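PDB 5HX0: sialidase domain-containing protein from Dyadobacter fermentans, which is of unknown function but, as a non-viral sialidase relative with BNR-like repeats, folds as a six-bladed beta-propeller and may act on glycans. Local coordinates for residues Phe75-Arg81 with His91-Tyr97; Ala140-Phe146 with Ala165-Tyr171; Asn208-Tyr213 with Asn264-Glu270; Asp275-Leu280 with Cys290-Val295. The contacts are given in a common frame with arbitrary orientation. Numbering follows the deposited sequence.

Interaction 1 of 4, residues Phe75-Arg81 with His91-Tyr97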
# COMPACT_ATOMS: atom_id res chain seq x y z
N PHE A 75 -11.81 -3.82 5.94
CA PHE A 75 -11.54 -2.93 7.06
C PHE A 75 -10.27 -2.15 6.80
O PHE A 75 -9.50 -2.42 5.87
CB PHE A 75 -11.46 -3.70 8.41
CG PHE A 75 -10.37 -4.75 8.47
CD1 PHE A 75 -10.56 -6.00 7.89
CD2 PHE A 75 -9.18 -4.51 9.14
CE1 PHE A 75 -9.59 -6.98 7.95
CE2 PHE A 75 -8.20 -5.49 9.22
CZ PHE A 75 -8.40 -6.73 8.63
N ARG A 76 -10.09 -1.11 7.61
CA ARG A 76 -8.89 -0.29 7.59
C ARG A 76 -7.85 -0.94 8.50
O ARG A 76 -8.14 -1.21 9.67
CB ARG A 76 -9.19 1.12 8.10
CG ARG A 76 -7.94 2.05 8.19
CD ARG A 76 -8.33 3.36 8.92
NE ARG A 76 -7.24 4.36 8.94
CZ ARG A 76 -6.31 4.43 9.89
NH1 ARG A 76 -6.28 3.55 10.90
NH2 ARG A 76 -5.38 5.39 9.83
N ARG A 77 -6.65 -1.16 7.97
CA ARG A 77 -5.54 -1.66 8.78
C ARG A 77 -4.38 -0.68 8.71
O ARG A 77 -3.98 -0.25 7.62
CB ARG A 77 -5.09 -3.06 8.34
CG ARG A 77 -4.13 -3.67 9.36
CD ARG A 77 -3.82 -5.13 9.06
NE ARG A 77 -2.91 -5.24 7.92
CZ ARG A 77 -2.21 -6.33 7.61
NH1 ARG A 77 -1.41 -6.33 6.54
NH2 ARG A 77 -2.30 -7.41 8.39
N ALA A 78 -3.84 -0.33 9.87
CA ALA A 78 -2.72 0.59 10.00
C ALA A 78 -1.85 0.10 11.14
O ALA A 78 -2.31 -0.67 12.00
CB ALA A 78 -3.21 2.02 10.28
N PRO A 79 -0.58 0.52 11.19
CA PRO A 79 0.25 0.15 12.34
C PRO A 79 -0.39 0.61 13.63
O PRO A 79 -0.94 1.71 13.72
CB PRO A 79 1.57 0.89 12.08
CG PRO A 79 1.63 1.06 10.59
CD PRO A 79 0.18 1.26 10.16
N ASP A 80 -0.36 -0.27 14.64
CA ASP A 80 -0.49 0.21 16.01
C ASP A 80 0.81 0.93 16.34
O ASP A 80 1.87 0.32 16.31
CB ASP A 80 -0.72 -0.94 16.99
CG ASP A 80 -1.04 -0.45 18.41
OD1 ASP A 80 -0.27 0.39 18.96
OD2 ASP A 80 -2.09 -0.86 18.96
N ARG A 81 0.72 2.24 16.63
CA ARG A 81 1.92 3.06 16.73
C ARG A 81 2.80 2.64 17.90
O ARG A 81 3.96 3.07 17.97
CB ARG A 81 1.55 4.54 16.84
CG ARG A 81 0.69 5.07 15.65
CD ARG A 81 1.40 4.95 14.33
NE ARG A 81 2.59 5.82 14.30
CZ ARG A 81 3.22 6.20 13.19
NH1 ARG A 81 2.81 5.79 12.00
NH2 ARG A 81 4.29 6.98 13.28
N HIS A 91 -6.43 8.10 14.21
CA HIS A 91 -7.08 7.58 13.02
C HIS A 91 -6.46 8.12 11.72
O HIS A 91 -7.10 8.04 10.66
CB HIS A 91 -8.58 7.86 13.08
CG HIS A 91 -9.30 7.11 14.17
ND1 HIS A 91 -10.55 7.47 14.63
CD2 HIS A 91 -8.94 6.00 14.87
CE1 HIS A 91 -10.93 6.62 15.58
NE2 HIS A 91 -9.97 5.72 15.74
N VAL A 92 -5.24 8.65 11.76
CA VAL A 92 -4.53 8.99 10.53
C VAL A 92 -3.18 8.29 10.53
O VAL A 92 -2.50 8.22 11.57
CB VAL A 92 -4.37 10.52 10.29
CG1 VAL A 92 -5.74 11.19 10.16
CG2 VAL A 92 -3.49 11.17 11.36
N ASP A 93 -2.80 7.79 9.37
CA ASP A 93 -1.51 7.14 9.19
C ASP A 93 -1.27 7.00 7.70
O ASP A 93 -2.15 6.49 7.00
CB ASP A 93 -1.50 5.75 9.88
CG ASP A 93 -0.10 5.15 9.98
OD1 ASP A 93 0.59 5.01 8.94
OD2 ASP A 93 0.33 4.82 11.12
N PRO A 94 -0.12 7.44 7.15
CA PRO A 94 0.07 7.31 5.69
C PRO A 94 -0.03 5.87 5.20
O PRO A 94 -0.42 5.63 4.05
CB PRO A 94 1.49 7.87 5.45
CG PRO A 94 2.20 7.69 6.81
CD PRO A 94 1.09 7.95 7.82
N ASN A 95 0.26 4.90 6.07
CA ASN A 95 0.25 3.50 5.64
C ASN A 95 -1.02 2.75 6.05
O ASN A 95 -0.99 1.52 6.16
CB ASN A 95 1.48 2.79 6.17
CG ASN A 95 2.75 3.34 5.56
OD1 ASN A 95 3.49 4.10 6.20
ND2 ASN A 95 2.98 3.02 4.29
N SER A 96 -2.15 3.45 6.25
CA SER A 96 -3.41 2.75 6.47
C SER A 96 -3.95 2.29 5.11
O SER A 96 -4.09 3.10 4.18
CB SER A 96 -4.43 3.64 7.21
OG SER A 96 -4.84 4.77 6.43
N TYR A 97 -4.18 0.99 5.00
CA TYR A 97 -4.64 0.36 3.77
C TYR A 97 -6.03 -0.23 3.94
O TYR A 97 -6.48 -0.50 5.05
CB TYR A 97 -3.68 -0.76 3.33
CG TYR A 97 -2.23 -0.33 3.17
CD1 TYR A 97 -1.90 0.96 2.79
CD2 TYR A 97 -1.20 -1.24 3.40
CE1 TYR A 97 -0.56 1.35 2.63
CE2 TYR A 97 0.14 -0.87 3.25
CZ TYR A 97 0.46 0.42 2.87
OH TYR A 97 1.81 0.76 2.73
O HOH W 1 -4.97 7.35 7.37
O HOH W 2 -1.61 4.22 12.92
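A salt bridge ties the two ends of the loop together: Arg81 NH1 donates to Asp93 OD2 at 2.8 Å, while Arg81 NE forms a second salt bridge with Glu86. Asp93 OD1 accepts from Asn95 N at 2.9 Å, an Asx turn, within a type I beta turn closed by Ser96 N to Asp93 O at 3.1 Å. At the end of this turn the chain enters the sheet, and Arg77 and Tyr97 form an antiparallel hydrogen-bonded pair, Arg77 N to Tyr97 O at 3.0 Å and Tyr97 N to Arg77 O at 2.9 Å. The extended Arg76 side chain reaches the turn, with NE bonded to Gln125 and NH2 donating a hydrogen bond to water 1, which also accepts from Asp93 N. Asn95 ND2 bonds Tyr97 OH at 3.0 Å and also Pro94 O of the second subunit, while Tyr97 OH bonds His119 O of the second subunit. Ser96 CB lies over one face of the guanidinium, 3.3 Å from Arg76 NH2. Apolar contact is modest, Ala78 CB resting 3.7 Å from Ser96 CB. The arrangement is a long connection between the second and third strands of a propeller blade, used at the dimer interface.

Interaction 2 of 4, residues Ala140-Phe146 with Ala165-Tyr171; sequences ASYGWAF and AVFLGGY
Strands 140-145 and 165-171 run antiparallel at 162°, their axes 4.4 Å apart at closest. Ala165 sets its CB over the face of the Phe146 ring, 3.9 Å from the centroid in a CH-pi contact, and 3.7 Å from Trp144 CE3. Val166 makes a hydrogen-bonded pair with Ala145, Val166 N to Ala145 O and Ala145 N to Val166 O both 2.9 Å. Phe167 (chi1 t) is the non-hydrogen-bonded partner of Trp144 (chi1 m, chi2 100°); with Tyr142 these rings build an aromatic cluster, Phe167 CB lying 3.7 Å from Trp144 CZ3 and Phe167 CE1 3.6 Å from Tyr142 CD1. This joins the second and third strands of a beta-propeller blade. Leu168 and Gly169 face Gly143 as a beta bulge: Leu168 N to Gly143 O is 2.7 Å, Gly143 N to Gly169 O 3.1 Å, and Gly169 has phi 72°. Gly170 stands opposite Tyr142, CA to CA 4.0 Å. Tyr171 pairs with Ser141 (Ser141 N to Tyr171 O 2.8 Å, Tyr171 N to Ser141 O 3.1 Å); at chi1 35° its ring folds back over the backbone of the other strand, placing OH, bonded to Ser124, 3.3 Å from Gly143 CA, where a CB would clash.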
# COMPACT_ATOMS: atom_id res chain seq x y z
N ALA A 140 -16.26 2.23 -1.23
CA ALA A 140 -16.02 3.65 -1.02
C ALA A 140 -14.98 3.86 0.07
O ALA A 140 -14.87 3.07 1.03
CB ALA A 140 -17.32 4.37 -0.64
N SER A 141 -14.18 4.91 -0.09
CA SER A 141 -13.17 5.23 0.92
C SER A 141 -12.93 6.74 0.89
O SER A 141 -13.61 7.48 0.17
CB SER A 141 -11.89 4.42 0.66
OG SER A 141 -10.91 4.68 1.66
N TYR A 142 -11.95 7.18 1.67
CA TYR A 142 -11.46 8.55 1.63
C TYR A 142 -10.08 8.56 2.27
O TYR A 142 -9.67 7.58 2.89
CB TYR A 142 -12.41 9.54 2.32
CG TYR A 142 -12.86 9.18 3.73
CD1 TYR A 142 -12.17 9.66 4.84
CD2 TYR A 142 -14.02 8.43 3.96
CE1 TYR A 142 -12.58 9.39 6.13
CE2 TYR A 142 -14.44 8.14 5.27
CZ TYR A 142 -13.70 8.62 6.34
OH TYR A 142 -14.08 8.37 7.64
N GLY A 143 -9.33 9.65 2.06
CA GLY A 143 -7.90 9.63 2.32
C GLY A 143 -7.35 10.84 3.04
O GLY A 143 -7.98 11.91 3.12
N TRP A 144 -6.11 10.66 3.54
CA TRP A 144 -5.32 11.66 4.25
C TRP A 144 -3.93 11.71 3.65
O TRP A 144 -3.28 10.67 3.51
CB TRP A 144 -5.19 11.31 5.74
CG TRP A 144 -6.46 11.42 6.49
CD1 TRP A 144 -7.31 10.41 6.85
CD2 TRP A 144 -7.05 12.64 7.00
NE1 TRP A 144 -8.39 10.92 7.54
CE2 TRP A 144 -8.25 12.29 7.64
CE3 TRP A 144 -6.67 13.99 6.95
CZ2 TRP A 144 -9.08 13.24 8.26
CZ3 TRP A 144 -7.48 14.93 7.56
CH2 TRP A 144 -8.67 14.55 8.20
N ALA A 145 -3.45 12.91 3.34
CA ALA A 145 -2.09 13.06 2.82
C ALA A 145 -1.18 13.64 3.90
O ALA A 145 -1.64 14.31 4.83
CB ALA A 145 -2.09 13.93 1.56
N PHE A 146 0.12 13.40 3.76
CA PHE A 146 1.08 13.82 4.78
C PHE A 146 2.12 14.69 4.10
O PHE A 146 2.96 14.18 3.35
CB PHE A 146 1.68 12.61 5.50
CG PHE A 146 0.64 11.84 6.29
CD1 PHE A 146 -0.25 10.99 5.65
CD2 PHE A 146 0.51 12.04 7.65
CE1 PHE A 146 -1.27 10.32 6.38
CE2 PHE A 146 -0.48 11.37 8.38
CZ PHE A 146 -1.37 10.51 7.74
N ALA A 165 -2.32 15.69 9.27
CA ALA A 165 -2.60 15.23 7.92
C ALA A 165 -3.62 16.15 7.25
O ALA A 165 -4.43 16.79 7.91
CB ALA A 165 -3.13 13.79 7.94
N VAL A 166 -3.57 16.22 5.92
CA VAL A 166 -4.45 17.07 5.13
C VAL A 166 -5.43 16.19 4.37
O VAL A 166 -5.02 15.27 3.65
CB VAL A 166 -3.65 17.98 4.17
CG1 VAL A 166 -4.60 18.88 3.37
CG2 VAL A 166 -2.65 18.80 4.96
N PHE A 167 -6.71 16.49 4.52
CA PHE A 167 -7.78 15.64 4.02
C PHE A 167 -7.76 15.54 2.49
O PHE A 167 -7.54 16.53 1.79
CB PHE A 167 -9.12 16.22 4.51
CG PHE A 167 -10.29 15.28 4.38
CD1 PHE A 167 -10.14 13.94 4.61
CD2 PHE A 167 -11.56 15.77 4.09
CE1 PHE A 167 -11.23 13.07 4.50
CE2 PHE A 167 -12.65 14.93 3.98
CZ PHE A 167 -12.48 13.57 4.19
N LEU A 168 -7.99 14.33 1.96
CA LEU A 168 -8.09 14.17 0.51
C LEU A 168 -9.51 13.95 0.01
O LEU A 168 -9.73 13.97 -1.21
CB LEU A 168 -7.24 12.98 0.03
CG LEU A 168 -5.73 13.08 0.19
CD1 LEU A 168 -5.10 11.69 -0.06
CD2 LEU A 168 -5.18 14.13 -0.77
N GLY A 169 -10.46 13.70 0.90
CA GLY A 169 -11.79 13.39 0.43
C GLY A 169 -11.87 12.01 -0.20
O GLY A 169 -10.98 11.17 -0.05
N GLY A 170 -12.96 11.79 -0.95
CA GLY A 170 -13.37 10.46 -1.29
C GLY A 170 -12.72 9.86 -2.54
O GLY A 170 -12.18 10.55 -3.41
N TYR A 171 -12.77 8.53 -2.60
CA TYR A 171 -12.47 7.77 -3.80
C TYR A 171 -13.16 6.42 -3.66
O TYR A 171 -13.40 5.96 -2.55
CB TYR A 171 -10.96 7.59 -4.03
CG TYR A 171 -10.05 7.41 -2.82
CD1 TYR A 171 -9.83 6.15 -2.25
CD2 TYR A 171 -9.36 8.49 -2.31
CE1 TYR A 171 -8.95 5.99 -1.17
CE2 TYR A 171 -8.49 8.35 -1.24
CZ TYR A 171 -8.29 7.11 -0.68
OH TYR A 171 -7.39 7.02 0.37

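Interaction 3 of 4, residues Asn208-Tyr213 with Asn264-Glu270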
# COMPACT_ATOMS: atom_id res chain seq x y z
N ASN A 208 -18.10 9.46 2.53
CA ASN A 208 -18.69 9.27 3.86
C ASN A 208 -18.26 7.91 4.40
O ASN A 208 -17.68 7.08 3.68
CB ASN A 208 -20.22 9.36 3.86
CG ASN A 208 -20.75 9.99 5.14
OD1 ASN A 208 -19.99 10.16 6.10
ND2 ASN A 208 -22.03 10.33 5.16
N ARG A 209 -18.57 7.69 5.67
CA ARG A 209 -18.71 6.34 6.19
C ARG A 209 -20.20 6.06 6.32
O ARG A 209 -20.92 6.85 6.94
CB ARG A 209 -18.00 6.13 7.54
CG ARG A 209 -18.04 4.65 8.05
CD ARG A 209 -19.39 4.28 8.73
NE ARG A 209 -19.39 2.91 9.24
CZ ARG A 209 -20.46 2.29 9.75
NH1 ARG A 209 -20.33 1.05 10.22
NH2 ARG A 209 -21.66 2.89 9.77
N GLY A 210 -20.64 4.93 5.77
CA GLY A 210 -22.03 4.54 5.84
C GLY A 210 -22.40 3.68 4.66
O GLY A 210 -21.66 3.59 3.67
N ALA A 211 -23.55 3.01 4.77
CA ALA A 211 -24.01 2.13 3.70
C ALA A 211 -24.69 2.92 2.59
O ALA A 211 -25.51 3.82 2.85
CB ALA A 211 -24.97 1.08 4.25
N MSE A 212 -24.33 2.58 1.35
CA MSE A 212 -25.10 2.95 0.17
C MSE A 212 -26.28 2.00 0.09
O MSE A 212 -26.33 1.03 0.84
CB MSE A 212 -24.24 2.84 -1.10
CG MSE A 212 -23.00 3.68 -1.08
SE MSE A 212 -21.96 3.25 -2.68
CE MSE A 212 -20.61 4.64 -2.58
N TYR A 213 -27.21 2.25 -0.84
CA TYR A 213 -28.32 1.31 -1.01
C TYR A 213 -28.71 1.28 -2.48
O TYR A 213 -28.78 2.31 -3.15
CB TYR A 213 -29.52 1.70 -0.11
CG TYR A 213 -30.56 0.62 -0.01
CD1 TYR A 213 -31.61 0.55 -0.92
CD2 TYR A 213 -30.49 -0.34 1.00
CE1 TYR A 213 -32.56 -0.45 -0.84
CE2 TYR A 213 -31.45 -1.34 1.10
CZ TYR A 213 -32.47 -1.39 0.17
OH TYR A 213 -33.43 -2.37 0.25
N ASN A 264 -22.79 13.98 9.89
CA ASN A 264 -21.65 13.47 9.13
C ASN A 264 -21.92 12.04 8.67
O ASN A 264 -22.50 11.84 7.60
CB ASN A 264 -20.33 13.60 9.93
CG ASN A 264 -20.46 13.23 11.42
OD1 ASN A 264 -20.79 12.09 11.76
ND2 ASN A 264 -20.15 14.17 12.31
N GLU A 265 -21.54 11.03 9.46
CA GLU A 265 -21.65 9.65 8.98
C GLU A 265 -23.12 9.22 8.85
O GLU A 265 -23.92 9.44 9.76
CB GLU A 265 -20.90 8.72 9.93
CG GLU A 265 -19.45 9.04 9.89
CD GLU A 265 -18.64 8.30 10.92
OE1 GLU A 265 -19.21 7.77 11.90
OE2 GLU A 265 -17.41 8.26 10.76
N ALA A 266 -23.48 8.64 7.71
CA ALA A 266 -24.88 8.37 7.40
C ALA A 266 -24.99 7.09 6.61
O ALA A 266 -24.24 6.89 5.65
CB ALA A 266 -25.49 9.53 6.60
N SER A 267 -25.93 6.22 6.99
CA SER A 267 -26.32 5.07 6.18
C SER A 267 -27.69 5.33 5.58
O SER A 267 -28.57 5.86 6.25
CB SER A 267 -26.34 3.79 7.01
OG SER A 267 -25.01 3.30 7.23
N VAL A 268 -27.88 4.93 4.33
CA VAL A 268 -29.13 5.21 3.64
C VAL A 268 -29.85 3.90 3.38
O VAL A 268 -29.23 2.83 3.33
CB VAL A 268 -28.90 6.02 2.34
CG1 VAL A 268 -28.23 5.16 1.23
CG2 VAL A 268 -30.22 6.68 1.87
N TYR A 269 -31.17 3.97 3.24
CA TYR A 269 -32.01 2.79 3.12
C TYR A 269 -33.27 3.14 2.32
O TYR A 269 -33.79 4.24 2.44
CB TYR A 269 -32.35 2.26 4.53
CG TYR A 269 -33.19 1.01 4.53
CD1 TYR A 269 -32.61 -0.22 4.25
CD2 TYR A 269 -34.56 1.06 4.81
CE1 TYR A 269 -33.38 -1.38 4.23
CE2 TYR A 269 -35.34 -0.11 4.80
CZ TYR A 269 -34.72 -1.33 4.49
OH TYR A 269 -35.44 -2.51 4.45
N GLU A 270 -33.74 2.20 1.50
CA GLU A 270 -35.01 2.37 0.81
C GLU A 270 -35.99 1.34 1.34
O GLU A 270 -35.68 0.15 1.38
CB GLU A 270 -34.85 2.20 -0.70
CG GLU A 270 -36.10 2.57 -1.51
CD GLU A 270 -35.92 2.21 -2.97
OE1 GLU A 270 -35.98 1.00 -3.30
OE2 GLU A 270 -35.67 3.12 -3.78
O HOH W 3 -25.06 6.58 2.59
O HOH W 4 -35.72 -1.51 -1.87
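Two neighbouring blades of the propeller meet here along their innermost edges: segment 208-213, which leads into the short first strand of one blade, runs beside strand 262-270, the first strand of the next, their end-to-end directions 4° apart. The bonding is sparse and partly carried by side chains. Asn208 ND2 donates to Asn264 O at 2.9 Å and also to Val223 O, while its OD1 takes a weak bond from Arg209 N. Backbone bonds follow at alternate positions of both segments: Ala266 N to Arg209 O at 3.2 Å, and Val268 N to Ala211 O at 3.0 Å. Between them the amide of Ala211 lies 4.0 Å from Ala266 O and is instead satisfied by Ser267 OG at 2.9 Å, a hydroxyl also bonded to Met314 O. Gly210 permits this approach, because a CB would collide with Ala266 O, to which Gly210 CA makes a CA-H...O contact of 3.2 Å. Water 3 lies 2.8 Å from Ala211 O and 3.2 Å from Ala266 O. Glu265 OE1 forms a salt bridge with Arg281 of its own blade, whereas Glu265 OE2 and Arg209 NH1 bond Tyr368 OH and Pro369 O, respectively, on strand 367-375 of another blade. The Tyr213 ring covers the backbone between Tyr269 and Glu270, and Glu270 OE1, also bonded by Lys216 N, accepts from water 4 at 2.9 Å, which lies 3.2 Å from Tyr213 OH.

Interaction 4 of 4, residues Asp275-Leu280 with Cys290-Val295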
# COMPACT_ATOMS: atom_id res chain seq x y z
N ASP A 275 -39.93 4.78 0.43
CA ASP A 275 -39.34 5.88 1.17
C ASP A 275 -37.82 5.70 1.20
O ASP A 275 -37.31 4.58 1.27
CB ASP A 275 -39.87 5.92 2.61
CG ASP A 275 -41.28 6.48 2.69
OD1 ASP A 275 -41.90 6.75 1.63
OD2 ASP A 275 -41.76 6.64 3.84
N VAL A 276 -37.11 6.82 1.14
CA VAL A 276 -35.66 6.87 1.33
C VAL A 276 -35.40 7.40 2.74
O VAL A 276 -35.82 8.52 3.07
CB VAL A 276 -34.99 7.77 0.28
CG1 VAL A 276 -33.49 7.90 0.56
CG2 VAL A 276 -35.27 7.25 -1.14
N VAL A 277 -34.70 6.62 3.55
CA VAL A 277 -34.43 6.97 4.94
C VAL A 277 -32.92 7.03 5.15
O VAL A 277 -32.19 6.16 4.68
CB VAL A 277 -35.08 5.93 5.89
CG1 VAL A 277 -34.54 6.07 7.26
CG2 VAL A 277 -36.60 6.11 5.88
N ALA A 278 -32.46 8.06 5.86
CA ALA A 278 -31.05 8.20 6.22
C ALA A 278 -30.89 8.22 7.74
O ALA A 278 -31.59 8.97 8.42
CB ALA A 278 -30.44 9.48 5.61
N PHE A 279 -29.96 7.41 8.26
CA PHE A 279 -29.70 7.30 9.69
C PHE A 279 -28.38 8.00 10.00
O PHE A 279 -27.33 7.59 9.49
CB PHE A 279 -29.65 5.83 10.13
CG PHE A 279 -30.91 5.05 9.83
CD1 PHE A 279 -32.04 5.18 10.64
CD2 PHE A 279 -30.95 4.18 8.74
CE1 PHE A 279 -33.21 4.44 10.38
CE2 PHE A 279 -32.12 3.44 8.47
CZ PHE A 279 -33.25 3.58 9.29
N LEU A 280 -28.42 9.02 10.86
CA LEU A 280 -27.40 10.07 10.88
C LEU A 280 -26.68 10.17 12.22
O LEU A 280 -27.31 10.26 13.28
CB LEU A 280 -28.04 11.41 10.55
CG LEU A 280 -29.03 11.42 9.39
CD1 LEU A 280 -29.76 12.74 9.34
CD2 LEU A 280 -28.30 11.16 8.07
N CYS A 290 -29.96 10.53 14.65
CA CYS A 290 -31.08 11.20 13.98
C CYS A 290 -31.48 10.47 12.70
O CYS A 290 -30.78 9.58 12.21
CB CYS A 290 -30.73 12.66 13.67
SG CYS A 290 -30.60 13.66 15.18
N ILE A 291 -32.62 10.88 12.16
CA ILE A 291 -33.16 10.26 10.95
C ILE A 291 -33.73 11.37 10.07
O ILE A 291 -34.25 12.37 10.56
CB ILE A 291 -34.23 9.20 11.30
CG1 ILE A 291 -34.66 8.40 10.07
CG2 ILE A 291 -35.45 9.86 12.00
CD1 ILE A 291 -35.59 7.22 10.38
N ALA A 292 -33.59 11.20 8.76
CA ALA A 292 -34.25 12.07 7.80
C ALA A 292 -34.88 11.19 6.72
O ALA A 292 -34.33 10.15 6.35
CB ALA A 292 -33.27 13.09 7.18
N ARG A 293 -36.04 11.62 6.21
CA ARG A 293 -36.84 10.81 5.31
C ARG A 293 -37.23 11.59 4.05
O ARG A 293 -37.48 12.80 4.10
CB ARG A 293 -38.11 10.29 6.03
CG ARG A 293 -39.01 9.42 5.16
CD ARG A 293 -40.23 8.92 5.97
NE ARG A 293 -39.81 8.15 7.14
CZ ARG A 293 -39.83 6.82 7.22
NH1 ARG A 293 -40.25 6.10 6.19
NH2 ARG A 293 -39.43 6.21 8.33
N SER A 294 -37.27 10.88 2.92
CA SER A 294 -37.80 11.40 1.66
C SER A 294 -38.94 10.51 1.19
O SER A 294 -38.78 9.28 1.12
CB SER A 294 -36.72 11.47 0.57
OG SER A 294 -37.30 11.77 -0.69
N VAL A 295 -40.06 11.12 0.83
CA VAL A 295 -41.19 10.37 0.28
C VAL A 295 -41.34 10.57 -1.22
O VAL A 295 -42.31 10.05 -1.80
CB VAL A 295 -42.50 10.71 1.00
CG1 VAL A 295 -42.41 10.40 2.50
CG2 VAL A 295 -42.87 12.17 0.76
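Ile291 is the hub of the apolar centre in this beta hairpin, which supplies the second and third strands of a propeller blade: its CD1 lies 3.5 Å from Val277 CG1 and 3.7 Å from Phe279 CE1. On the reverse face Leu280 CD1 comes within 4.1 Å of Ala292 CB, and Leu280 CB within 4.3 Å of Cys290 CB. Leu280 and Ala292 also pack on strand 250-256 of the preceding blade, so that this face forms part of the core between blades. The strands are antiparallel at 160°, with axes 4.7 Å apart, and keep an unbroken register of three hydrogen-bonded pairs. Leu280 N to Cys290 O is 2.8 Å and Cys290 N to Leu280 O 3.0 Å; Ala278 N to Ala292 O is 2.8 Å and Ala292 N to Ala278 O 3.0 Å; Val276 N to Ser294 O is 3.0 Å and Ser294 N to Val276 O 2.8 Å. Ser294 opens a sequence matching the Asp-box of sialidases, S-x-D-x-G-x-T-F, and its OG meets Gly298 N and Thr300 O in the turn that follows the third strand, as in that motif. At the polar edge, Val277 CG2 lies over one face of the Arg293 guanidinium, 3.6 Å from CZ, and Arg293 NH2 bonds Glu345 O. The salt bridge ends the contact, Arg293 NH1 donating to Asp275 OD2 at 2.8 Å.

Overall arrangement
From the N terminus the four contacts follow in series, none nesting in or crossing another. Interaction 1 closes the long loop after strand 71-79 in the first blade; interaction 2 closes an excursion containing helix 149-154 in the second. They pack together, Pro94 N lying 3.2 Å from Phe146 CE1, and both touch the second subunit. Interaction 3 spans the third blade to join its entry to the fourth, and meets interaction 2 where Ala140 CB is 3.8 Å from Met212 CE. Interaction 4 adds the next hairpin to the same sheet through Tyr269 O and Val277 N, 2.8 Å apart, with its centre about 32 Å from that of interaction 1.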